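Local coordinates for protein 6-phosphogluconate dehydrogenase, NAD-binding (Mycolicibacterium smegmatis MC2 155, PDB 6SMT) that acts as an S-enantioselective imine reductase that binds NADPH and probably uses it as the hydride donor for reducing imines to amines, at residues Ala62-Ser67 with Ala82-Ala87; Asp78-Ile83 with Gly98-Thr103; Ala239-Val244 with Asp273-Ala278. All coordinates share one frame; numbering follows the deposited sequence. Where two conformers were deposited one is given.

Contact 1 (Ala62-Ser67 with Ala82-Ala87); sequences AAIAAS and AILTAA. With NDP (NADPH dihydro-nicotinamide-adenine-dinucleotide phosphate), chain L.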
loop_
_atom_site.group_PDB
_atom_site.type_symbol
_atom_site.label_atom_id
_atom_site.label_comp_id
_atom_site.label_asym_id
_atom_site.label_seq_id
_atom_site.Cartn_x
_atom_site.Cartn_y
_atom_site.Cartn_z
ATOM N N ALA B 62 34.371 14.261 -19.812
ATOM C CA ALA B 62 35.546 13.645 -19.177
ATOM C C ALA B 62 35.144 12.469 -18.274
ATOM O O ALA B 62 35.829 11.441 -18.301
ATOM C CB ALA B 62 36.323 14.664 -18.382
ATOM N N ALA B 63 34.005 12.605 -17.628
ATOM C CA ALA B 63 33.502 11.501 -16.763
ATOM C C ALA B 63 33.208 10.266 -17.615
ATOM O O ALA B 63 33.636 9.180 -17.243
ATOM C CB ALA B 63 32.317 12.007 -16.004
ATOM N N ILE B 64 32.437 10.422 -18.671
ATOM C CA ILE B 64 32.035 9.288 -19.526
ATOM C C ILE B 64 33.272 8.702 -20.225
ATOM O O ILE B 64 33.477 7.496 -20.271
ATOM C CB ILE B 64 30.900 9.710 -20.465
ATOM C CG1 ILE B 64 29.647 9.908 -19.619
ATOM C CG2 ILE B 64 30.720 8.677 -21.550
ATOM C CD1 ILE B 64 28.529 10.481 -20.362
ATOM N N ALA B 65 34.188 9.585 -20.671
ATOM C CA ALA B 65 35.387 9.059 -21.362
ATOM C C ALA B 65 36.294 8.265 -20.461
ATOM O O ALA B 65 37.126 7.484 -20.995
ATOM C CB ALA B 65 36.151 10.234 -21.971
ATOM N N ALA B 66 36.171 8.362 -19.134
ATOM C CA ALA B 66 37.032 7.658 -18.181
ATOM C C ALA B 66 36.719 6.166 -18.096
ATOM O O ALA B 66 37.546 5.396 -17.587
ATOM C CB ALA B 66 36.930 8.295 -16.860
ATOM N N SER B 67 35.517 5.731 -18.508
ATOM C CA SER B 67 35.024 4.396 -18.205
ATOM C C SER B 67 34.353 3.666 -19.369
ATOM O O SER B 67 33.833 4.291 -20.278
ATOM C CB SER B 67 34.029 4.460 -17.036
ATOM O OG SER B 67 34.545 5.181 -15.905
ATOM N N ALA B 82 20.191 16.471 -20.868
ATOM C CA ALA B 82 21.073 17.670 -20.774
ATOM C C ALA B 82 22.516 17.211 -20.470
ATOM O O ALA B 82 23.524 17.796 -21.037
ATOM C CB ALA B 82 20.574 18.617 -19.734
ATOM N N ILE B 83 22.715 16.212 -19.617
ATOM C CA ILE B 83 24.061 15.695 -19.310
ATOM C C ILE B 83 24.632 15.021 -20.542
ATOM O O ILE B 83 25.804 15.260 -20.880
ATOM C CB ILE B 83 23.987 14.762 -18.102
ATOM C CG1 ILE B 83 23.629 15.541 -16.856
ATOM C CG2 ILE B 83 25.238 13.920 -17.955
ATOM C CD1 ILE B 83 23.147 14.613 -15.702
ATOM N N LEU B 84 23.888 14.200 -21.248
ATOM C CA LEU B 84 24.410 13.493 -22.422
ATOM C C LEU B 84 24.693 14.539 -23.520
ATOM O O LEU B 84 25.736 14.365 -24.192
ATOM C CB LEU B 84 23.382 12.468 -22.871
ATOM C CG LEU B 84 23.233 11.295 -21.915
ATOM C CD1 LEU B 84 22.078 10.414 -22.406
ATOM C CD2 LEU B 84 24.515 10.487 -21.769
ATOM N N THR B 85 23.871 15.582 -23.684
ATOM C CA THR B 85 24.149 16.669 -24.677
ATOM C C THR B 85 25.523 17.269 -24.304
ATOM O O THR B 85 26.364 17.459 -25.278
ATOM C CB THR B 85 23.049 17.711 -24.742
ATOM O OG1 THR B 85 21.882 16.965 -25.109
ATOM C CG2 THR B 85 23.404 18.811 -25.725
ATOM N N ALA B 86 25.755 17.646 -23.052
ATOM C CA ALA B 86 27.043 18.214 -22.584
ATOM C C ALA B 86 28.175 17.238 -22.866
ATOM O O ALA B 86 29.359 17.730 -23.126
ATOM C CB ALA B 86 27.011 18.621 -21.149
ATOM N N ALA B 87 27.967 15.914 -22.818
ATOM C CA ALA B 87 29.025 14.906 -23.015
ATOM C C ALA B 87 29.459 14.774 -24.478
ATOM O O ALA B 87 30.495 14.176 -24.718
ATOM C CB ALA B 87 28.601 13.570 -22.501
HETATM P PA NDP L . 16.876 13.276 -7.249
HETATM O O1A NDP L . 15.803 12.541 -7.998
HETATM O O2A NDP L . 16.509 14.300 -6.220
HETATM O O5B NDP L . 17.885 13.894 -8.304
HETATM C C5B NDP L . 18.988 14.655 -7.780
HETATM C C4B NDP L . 20.144 14.536 -8.741
HETATM O O4B NDP L . 19.781 15.048 -10.055
HETATM C C3B NDP L . 21.350 15.386 -8.293
HETATM O O3B NDP L . 22.567 14.786 -8.694
HETATM C C2B NDP L . 21.102 16.668 -9.058
HETATM O O2B NDP L . 22.216 17.521 -9.304
HETATM C C1B NDP L . 20.710 16.062 -10.391
HETATM N N9A NDP L . 20.064 16.992 -11.312
HETATM C C8A NDP L . 18.819 17.568 -11.209
HETATM N N7A NDP L . 18.535 18.346 -12.227
HETATM C C5A NDP L . 19.652 18.297 -13.045
HETATM C C6A NDP L . 20.008 18.939 -14.260
HETATM N N6A NDP L . 19.187 19.718 -14.958
HETATM N N1A NDP L . 21.230 18.665 -14.766
HETATM C C2A NDP L . 22.055 17.843 -14.113
HETATM N N3A NDP L . 21.839 17.207 -12.956
HETATM C C4A NDP L . 20.628 17.492 -12.465
HETATM O O3 NDP L . 17.891 12.293 -6.491
HETATM P PN NDP L . 17.983 10.810 -6.019
HETATM O O1N NDP L . 19.401 10.503 -5.835
HETATM O O2N NDP L . 17.073 10.613 -4.860
HETATM O O5D NDP L . 17.342 9.937 -7.207
HETATM C C5D NDP L . 17.988 9.843 -8.472
HETATM C C4D NDP L . 17.093 9.002 -9.349
HETATM O O4D NDP L . 17.021 7.677 -8.762
HETATM C C3D NDP L . 15.650 9.495 -9.523
HETATM O O3D NDP L . 15.180 9.362 -10.859
HETATM C C2D NDP L . 14.873 8.575 -8.599
HETATM O O2D NDP L . 13.506 8.369 -8.943
HETATM C C1D NDP L . 15.651 7.286 -8.641
HETATM N N1N NDP L . 15.525 6.467 -7.420
HETATM C C2N NDP L . 15.800 7.006 -6.191
HETATM C C3N NDP L . 15.611 6.305 -5.049
HETATM C C7N NDP L . 15.890 6.869 -3.713
HETATM O O7N NDP L . 15.622 6.127 -2.740
HETATM N N7N NDP L . 16.422 8.068 -3.549
HETATM C C4N NDP L . 15.073 4.960 -5.099
HETATM C C5N NDP L . 14.857 4.414 -6.423
HETATM C C6N NDP L . 15.106 5.116 -7.506
HETATM P P2B NDP L . 22.647 18.530 -8.103
HETATM O O1X NDP L . 23.620 19.515 -8.818
HETATM O O2X NDP L . 21.374 19.245 -7.659
HETATM O O3X NDP L . 23.255 17.779 -6.987
#
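Ile64 and Ala87 make a small, buried, purely apolar helix-to-helix contact within the NADPH-binding domain, between helix 60-65 and the C-terminal part of helix 77-87. The evidence is one methyl group: Ile64 CD1 comes to 3.8 Å from Ala87 CB. The same CD1 also reaches Leu84, one turn earlier on the partner helix, more loosely at 4.3 Å from Leu84 CD2. No hydrogen bond crosses between the segments, and the total buried surface is 94 Å², most of it on Ile64. The length of the Ile64 side chain makes the bridge. Its CG1 branch lies anti to the carbonyl carbon and is extended at the next bond (chi2 172°), which carries the terminal methyl across a CA separation of 7.3 Å between Ile64 and Ala87. Leu84 starts out facing away from helix 60-65, and CD2 alone of its atoms comes near Ile64. A different flank of helix 77-87 meets the cofactor: Ile83 CD1 lies 3.8 Å from C2A of the adenine of NDP. Ile64 and Ile83 both rest on Leu16 of strand 12-16, so the two helices cover neighbouring parts of one sheet. Helix 60-65 leads into strand 69-72 and helix 77-87 leads out of it, the alternation of helix and parallel strand characteristic of a Rossmann-type dinucleotide-binding fold.

Contact 2 (Asp78-Ile83 with Gly98-Thr103); sequences DAVDAI and GLSSDT. With NDP (NADPH dihydro-nicotinamide-adenine-dinucleotide phosphate), chain L.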
loop_
_atom_site.group_PDB
_atom_site.type_symbol
_atom_site.label_atom_id
_atom_site.label_comp_id
_atom_site.label_asym_id
_atom_site.label_seq_id
_atom_site.Cartn_x
_atom_site.Cartn_y
_atom_site.Cartn_z
ATOM N N ASP B 78 14.856 14.866 -18.605
ATOM C CA ASP B 78 15.328 16.198 -19.081
ATOM C C ASP B 78 16.759 16.425 -18.555
ATOM O O ASP B 78 17.657 16.855 -19.335
ATOM C CB ASP B 78 14.416 17.332 -18.661
ATOM C CG ASP B 78 13.127 17.378 -19.490
ATOM O OD1 ASP B 78 13.105 16.913 -20.614
ATOM O OD2 ASP B 78 12.247 18.016 -19.011
ATOM N N ALA B 79 17.045 16.017 -17.319
ATOM C CA ALA B 79 18.408 16.119 -16.765
ATOM C C ALA B 79 19.300 15.135 -17.449
ATOM O O ALA B 79 20.443 15.482 -17.811
ATOM C CB ALA B 79 18.352 15.915 -15.299
ATOM N N VAL B 80 18.912 13.856 -17.625
ATOM C CA VAL B 80 19.765 12.896 -18.350
ATOM C C VAL B 80 20.190 13.463 -19.704
ATOM O O VAL B 80 21.361 13.369 -20.022
ATOM C CB VAL B 80 19.043 11.545 -18.557
ATOM C CG1 VAL B 80 19.822 10.587 -19.437
ATOM C CG2 VAL B 80 18.776 10.888 -17.216
ATOM N N ASP B 81 19.202 13.952 -20.452
ATOM C CA ASP B 81 19.475 14.338 -21.850
ATOM C C ASP B 81 20.343 15.613 -21.856
ATOM O O ASP B 81 21.224 15.705 -22.746
ATOM C CB ASP B 81 18.172 14.518 -22.586
ATOM C CG ASP B 81 17.437 13.178 -22.786
ATOM O OD1 ASP B 81 18.055 12.076 -22.573
ATOM O OD2 ASP B 81 16.266 13.221 -23.274
ATOM N N ALA B 82 20.191 16.471 -20.868
ATOM C CA ALA B 82 21.073 17.670 -20.774
ATOM C C ALA B 82 22.516 17.211 -20.470
ATOM O O ALA B 82 23.524 17.796 -21.037
ATOM C CB ALA B 82 20.574 18.617 -19.734
ATOM N N ILE B 83 22.715 16.212 -19.617
ATOM C CA ILE B 83 24.061 15.695 -19.310
ATOM C C ILE B 83 24.632 15.021 -20.542
ATOM O O ILE B 83 25.804 15.260 -20.880
ATOM C CB ILE B 83 23.987 14.762 -18.102
ATOM C CG1 ILE B 83 23.629 15.541 -16.856
ATOM C CG2 ILE B 83 25.238 13.920 -17.955
ATOM C CD1 ILE B 83 23.147 14.613 -15.702
ATOM N N GLY B 98 20.757 4.510 -18.284
ATOM C CA GLY B 98 19.914 5.493 -17.633
ATOM C C GLY B 98 19.319 4.845 -16.410
ATOM O O GLY B 98 18.756 3.760 -16.527
ATOM N N LEU B 99 19.451 5.467 -15.270
ATOM C CA LEU B 99 18.841 5.005 -14.002
ATOM C C LEU B 99 18.078 6.167 -13.424
ATOM O O LEU B 99 18.149 6.431 -12.200
ATOM C CB LEU B 99 19.930 4.467 -13.037
ATOM C CG LEU B 99 20.635 3.239 -13.512
ATOM C CD1 LEU B 99 21.769 2.917 -12.517
ATOM C CD2 LEU B 99 19.732 2.044 -13.667
ATOM N N SER B 100 17.308 6.886 -14.189
ATOM C CA SER B 100 16.591 8.093 -13.787
ATOM C C SER B 100 15.122 7.916 -14.125
ATOM O O SER B 100 14.794 7.687 -15.320
ATOM C CB SER B 100 17.178 9.324 -14.510
ATOM O OG SER B 100 18.599 9.425 -14.215
ATOM N N SER B 101 14.224 7.977 -13.162
ATOM C CA SER B 101 12.833 7.554 -13.405
ATOM C C SER B 101 12.097 8.504 -14.347
ATOM O O SER B 101 12.077 9.721 -14.057
ATOM C CB SER B 101 12.154 7.434 -12.020
ATOM O OG SER B 101 10.830 6.911 -12.211
ATOM N N ASP B 102 11.523 8.007 -15.414
ATOM C CA ASP B 102 10.740 8.791 -16.360
ATOM C C ASP B 102 9.954 7.812 -17.236
ATOM O O ASP B 102 9.939 6.595 -16.967
ATOM C CB ASP B 102 11.654 9.712 -17.203
ATOM C CG ASP B 102 11.060 11.042 -17.615
ATOM O OD1 ASP B 102 9.831 11.070 -17.954
ATOM O OD2 ASP B 102 11.810 12.072 -17.632
ATOM N N THR B 103 9.212 8.358 -18.237
ATOM C CA THR B 103 8.269 7.530 -19.000
ATOM C C THR B 103 8.969 6.644 -20.015
ATOM O O THR B 103 10.139 6.823 -20.393
ATOM C CB THR B 103 7.296 8.410 -19.738
ATOM O OG1 THR B 103 8.041 9.121 -20.744
ATOM C CG2 THR B 103 6.616 9.360 -18.799
HETATM P PA NDP L . 16.876 13.276 -7.249
HETATM O O1A NDP L . 15.803 12.541 -7.998
HETATM O O2A NDP L . 16.509 14.300 -6.220
HETATM O O5B NDP L . 17.885 13.894 -8.304
HETATM C C5B NDP L . 18.988 14.655 -7.780
HETATM C C4B NDP L . 20.144 14.536 -8.741
HETATM O O4B NDP L . 19.781 15.048 -10.055
HETATM C C3B NDP L . 21.350 15.386 -8.293
HETATM O O3B NDP L . 22.567 14.786 -8.694
HETATM C C2B NDP L . 21.102 16.668 -9.058
HETATM O O2B NDP L . 22.216 17.521 -9.304
HETATM C C1B NDP L . 20.710 16.062 -10.391
HETATM N N9A NDP L . 20.064 16.992 -11.312
HETATM C C8A NDP L . 18.819 17.568 -11.209
HETATM N N7A NDP L . 18.535 18.346 -12.227
HETATM C C5A NDP L . 19.652 18.297 -13.045
HETATM C C6A NDP L . 20.008 18.939 -14.260
HETATM N N6A NDP L . 19.187 19.718 -14.958
HETATM N N1A NDP L . 21.230 18.665 -14.766
HETATM C C2A NDP L . 22.055 17.843 -14.113
HETATM N N3A NDP L . 21.839 17.207 -12.956
HETATM C C4A NDP L . 20.628 17.492 -12.465
HETATM O O3 NDP L . 17.891 12.293 -6.491
HETATM P PN NDP L . 17.983 10.810 -6.019
HETATM O O1N NDP L . 19.401 10.503 -5.835
HETATM O O2N NDP L . 17.073 10.613 -4.860
HETATM O O5D NDP L . 17.342 9.937 -7.207
HETATM C C5D NDP L . 17.988 9.843 -8.472
HETATM C C4D NDP L . 17.093 9.002 -9.349
HETATM O O4D NDP L . 17.021 7.677 -8.762
HETATM C C3D NDP L . 15.650 9.495 -9.523
HETATM O O3D NDP L . 15.180 9.362 -10.859
HETATM C C2D NDP L . 14.873 8.575 -8.599
HETATM O O2D NDP L . 13.506 8.369 -8.943
HETATM C C1D NDP L . 15.651 7.286 -8.641
HETATM N N1N NDP L . 15.525 6.467 -7.420
HETATM C C2N NDP L . 15.800 7.006 -6.191
HETATM C C3N NDP L . 15.611 6.305 -5.049
HETATM C C7N NDP L . 15.890 6.869 -3.713
HETATM O O7N NDP L . 15.622 6.127 -2.740
HETATM N N7N NDP L . 16.422 8.068 -3.549
HETATM C C4N NDP L . 15.073 4.960 -5.099
HETATM C C5N NDP L . 14.857 4.414 -6.423
HETATM C C6N NDP L . 15.106 5.116 -7.506
HETATM P P2B NDP L . 22.647 18.530 -8.103
HETATM O O1X NDP L . 23.620 19.515 -8.818
HETATM O O2X NDP L . 21.374 19.245 -7.659
HETATM O O3X NDP L . 23.255 17.779 -6.987
HETATM O O HOH W 1 11.989 14.680 -18.027
#
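Val80 and Ser100 form the direct touch: Val80 CG2 lies 3.3 Å from Ser100 OG, and the neighbouring Ser100 CB takes part in the same packing. Val80 puts this methyl there with CG1 anti to its backbone N (chi1 173°), which leaves CG2 beside that N. The approach is plain packing; the polar needs of Ser100 OG are met by Val74 N and Val72 O, which tie it to the end of strand 69-72. A second link runs through a water. It accepts from Asp78 N at 2.9 Å and donates to Asp102 OD2 at 2.6 Å, bridging two atoms that are 4.2 Å apart. The cofactor makes a third element on both segments: Ser101 N donates to the ribose O3D of NDP at 2.9 Å and 163°, while Ala79 CB lies over the flat of the adenine, 3.5 Å from C5A. Farther out, Asp102 OD2 also accepts from His77 N, and OD1 uses its anti lone pair to take Thr103 N at 2.8 Å. Thr103 OG1 in turn caps Arg106 N at the start of helix 104-116, and Arg106 forms a salt bridge with Asp78 OD1. The carboxylates of Asp78 and Asp102 come no nearer than 5.8 Å between OD1 and OD2 respectively. Three donors on Asp102 and an arginine on Asp78 would probably keep both ionised. The polar link between loop and helix runs through the water and His77 N.

Contact 3 (Ala239-Val244 with Asp273-Ala278); sequences ASVSSV and DATVAA. With NDP (NADPH dihydro-nicotinamide-adenine-dinucleotide phosphate), chain F.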
loop_
_atom_site.group_PDB
_atom_site.type_symbol
_atom_site.label_atom_id
_atom_site.label_comp_id
_atom_site.label_asym_id
_atom_site.label_seq_id
_atom_site.Cartn_x
_atom_site.Cartn_y
_atom_site.Cartn_z
ATOM N N ALA B 239 -14.973 -10.634 0.128
ATOM C CA ALA B 239 -15.117 -9.220 0.572
ATOM C C ALA B 239 -15.742 -8.471 -0.631
ATOM O O ALA B 239 -15.072 -8.299 -1.669
ATOM C CB ALA B 239 -13.798 -8.623 0.951
ATOM N N SER B 240 -16.960 -8.033 -0.444
ATOM C CA SER B 240 -17.747 -7.512 -1.582
ATOM C C SER B 240 -17.530 -6.013 -1.786
ATOM O O SER B 240 -17.197 -5.208 -0.862
ATOM C CB SER B 240 -19.166 -7.769 -1.451
ATOM O OG SER B 240 -19.767 -6.915 -0.452
ATOM N N VAL B 241 -17.756 -5.576 -3.030
ATOM C CA VAL B 241 -17.777 -4.159 -3.369
ATOM C C VAL B 241 -18.793 -3.373 -2.548
ATOM O O VAL B 241 -18.495 -2.243 -2.104
ATOM C CB VAL B 241 -18.057 -4.016 -4.876
ATOM C CG1 VAL B 241 -18.274 -2.610 -5.297
ATOM C CG2 VAL B 241 -16.921 -4.706 -5.649
ATOM N N SER B 242 -19.996 -3.929 -2.337
ATOM C CA SER B 242 -21.044 -3.260 -1.536
ATOM C C SER B 242 -20.514 -3.008 -0.109
ATOM O O SER B 242 -20.734 -1.950 0.466
ATOM C CB SER B 242 -22.302 -4.027 -1.535
ATOM O OG SER B 242 -22.173 -5.344 -0.982
ATOM N N SER B 243 -19.750 -3.944 0.438
ATOM C CA SER B 243 -19.214 -3.751 1.787
ATOM C C SER B 243 -18.235 -2.591 1.817
ATOM O O SER B 243 -18.257 -1.752 2.741
ATOM C CB SER B 243 -18.605 -5.096 2.276
ATOM O OG SER B 243 -18.225 -4.966 3.659
ATOM N N VAL B 244 -17.306 -2.535 0.854
ATOM C CA VAL B 244 -16.340 -1.414 0.855
ATOM C C VAL B 244 -17.025 -0.119 0.514
ATOM O O VAL B 244 -16.562 0.918 0.955
ATOM C CB VAL B 244 -15.075 -1.690 0.056
ATOM C CG1 VAL B 244 -15.322 -1.765 -1.324
ATOM C CG2 VAL B 244 -13.998 -0.658 0.362
ATOM N N ASP B 273 -18.356 3.278 -6.078
ATOM C CA ASP B 273 -19.758 3.605 -6.324
ATOM C C ASP B 273 -20.108 3.289 -7.794
ATOM O O ASP B 273 -21.265 2.873 -8.028
ATOM C CB ASP B 273 -20.034 5.041 -5.969
ATOM C CG ASP B 273 -20.084 5.348 -4.494
ATOM O OD1 ASP B 273 -20.129 4.351 -3.698
ATOM O OD2 ASP B 273 -20.127 6.578 -4.163
ATOM N N ALA B 274 -19.242 3.600 -8.729
ATOM C CA ALA B 274 -19.534 3.255 -10.118
ATOM C C ALA B 274 -19.668 1.760 -10.305
ATOM O O ALA B 274 -20.483 1.296 -11.079
ATOM C CB ALA B 274 -18.476 3.831 -10.960
ATOM N N THR B 275 -18.891 0.940 -9.545
ATOM C CA THR B 275 -18.980 -0.491 -9.660
ATOM C C THR B 275 -20.338 -0.994 -9.118
ATOM O O THR B 275 -20.927 -1.906 -9.693
ATOM C CB THR B 275 -17.816 -1.111 -8.867
ATOM O OG1 THR B 275 -16.569 -0.642 -9.397
ATOM C CG2 THR B 275 -17.775 -2.614 -8.970
ATOM N N VAL B 276 -20.798 -0.441 -8.017
ATOM C CA VAL B 276 -22.141 -0.739 -7.467
ATOM C C VAL B 276 -23.167 -0.369 -8.542
ATOM O O VAL B 276 -24.086 -1.196 -8.815
ATOM C CB VAL B 276 -22.379 0.011 -6.162
ATOM C CG1 VAL B 276 -23.838 -0.133 -5.691
ATOM C CG2 VAL B 276 -21.422 -0.514 -5.110
ATOM N N ALA B 277 -23.039 0.829 -9.084
ATOM C CA ALA B 277 -24.067 1.331 -10.044
ATOM C C ALA B 277 -24.084 0.451 -11.281
ATOM O O ALA B 277 -25.213 0.351 -11.923
ATOM C CB ALA B 277 -23.815 2.766 -10.326
ATOM N N ALA B 278 -23.004 -0.197 -11.663
ATOM C CA ALA B 278 -22.881 -1.094 -12.817
ATOM C C ALA B 278 -23.488 -2.455 -12.512
ATOM O O ALA B 278 -23.446 -3.311 -13.398
ATOM C CB ALA B 278 -21.474 -1.201 -13.241
HETATM P PA NDP F . -20.718 -7.378 4.606
HETATM O O1A NDP F . -19.938 -6.260 5.141
HETATM O O2A NDP F . -21.003 -7.463 3.148
HETATM O O5B NDP F . -22.080 -7.422 5.374
HETATM C C5B NDP F . -23.093 -8.418 4.995
HETATM C C4B NDP F . -23.857 -8.845 6.209
HETATM O O4B NDP F . -24.560 -7.707 6.796
HETATM C C3B NDP F . -24.945 -9.891 5.872
HETATM O O3B NDP F . -25.109 -10.745 6.993
HETATM C C2B NDP F . -26.157 -8.995 5.667
HETATM O O2B NDP F . -27.406 -9.621 5.776
HETATM C C1B NDP F . -25.928 -8.046 6.834
HETATM N N9A NDP F . -26.717 -6.830 6.793
HETATM C C8A NDP F . -26.613 -5.785 5.893
HETATM N N7A NDP F . -27.516 -4.837 6.115
HETATM C C5A NDP F . -28.300 -5.325 7.126
HETATM C C6A NDP F . -29.441 -4.848 7.824
HETATM N N6A NDP F . -29.984 -3.648 7.582
HETATM N N1A NDP F . -29.981 -5.630 8.767
HETATM C C2A NDP F . -29.433 -6.825 9.031
HETATM N N3A NDP F . -28.333 -7.350 8.499
HETATM C C4A NDP F . -27.824 -6.574 7.553
HETATM O O3 NDP F . -20.137 -8.826 5.042
HETATM P PN NDP F . -18.773 -9.424 5.556
HETATM O O1N NDP F . -19.106 -10.728 6.155
HETATM O O2N NDP F . -17.820 -9.359 4.431
HETATM O O5D NDP F . -18.243 -8.397 6.610
HETATM C C5D NDP F . -18.950 -8.176 7.865
HETATM C C4D NDP F . -18.185 -7.137 8.641
HETATM O O4D NDP F . -16.852 -7.663 8.916
HETATM C C3D NDP F . -17.981 -5.810 7.924
HETATM O O3D NDP F . -18.220 -4.710 8.804
HETATM C C2D NDP F . -16.564 -5.891 7.404
HETATM O O2D NDP F . -15.909 -4.635 7.261
HETATM C C1D NDP F . -15.898 -6.732 8.503
HETATM N N1N NDP F . -14.703 -7.443 8.001
HETATM C C2N NDP F . -14.791 -8.275 6.917
HETATM C C3N NDP F . -13.685 -8.907 6.414
HETATM C C7N NDP F . -13.783 -9.757 5.230
HETATM O O7N NDP F . -12.693 -10.240 4.818
HETATM N N7N NDP F . -14.906 -10.085 4.618
HETATM C C4N NDP F . -12.373 -8.640 7.018
HETATM C C5N NDP F . -12.388 -7.827 8.174
HETATM C C6N NDP F . -13.497 -7.272 8.631
HETATM P P2B NDP F . -27.969 -10.396 4.440
HETATM O O1X NDP F . -27.192 -11.700 4.318
HETATM O O2X NDP F . -29.399 -10.591 4.758
HETATM O O3X NDP F . -27.742 -9.480 3.241
#
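Val241 packs against Thr275 and Val276 just inside the capped N-terminus of helix 241-257, within the largely helical C-terminal domain of the reductive aminase type. The tight part is centred on Val241 CG1, which is 3.7 Å from Thr275 CG2 and 3.8 Å from Val276 CG2. Its other methyl is more distant, Val241 CG2 standing 4.0 Å from Thr275 CG2. The side chains of Val241 and Thr275 meet at about a right angle, whereas those of Val241 and Val276 slide past each other in opposite directions. Thr275 presents its methyl because CG2 is anti to the backbone N, while OG1 turns back to bond Tyr271 O in its own helix; the interface is therefore apolar, without a hydrogen bond between the segments. Val276 touches through CG2 but lies at the partly exposed edge, and beyond it the packing thins toward Ser242, also partly exposed and deposited in two conformers, whose CB stays 5.1 Å from Val276 CG2. Backbone bonds of Val241 with Asp283 and of Ser242 with Gly281 add a second join, to the chain just after helix 263-280. The opposite flank of the helix start is polar and ordered. Ser240 OG accepts from Ser243 N at 3.1 Å and 152°, an N-cap that fixes the first turn beside the cofactor, which is also hydrogen-bonded by Thr42, Lys45 and Asn40 of the second subunit. Ser243, with its OG anti to the backbone N (chi1 -173°), donates that hydroxyl to phosphate oxygen O1A of NDP, Ser243 OG lying 2.6 Å from O1A.

Overall arrangement
Contacts 1 and 2 are neighbours, their centres about 13 Å apart, and both lie in the N-terminal NADPH-binding domain. They share helix 77-87, contact 1 using its later turns and contact 2 its earlier ones, so the helix links 60-65 on one hand to the loop after strand 95-98 on the other, and both contacts touch the chain L cofactor. Contact 3 comes later in the chain, in the C-terminal domain beyond the chain's centre, with its centre about 54 Å from that of contact 1 and about 41 Å from that of contact 2. It meets the chain F cofactor. Each NADPH is thus bonded by Ser101 of one subunit and Ser243 of the other, making the dimer part of the binding site.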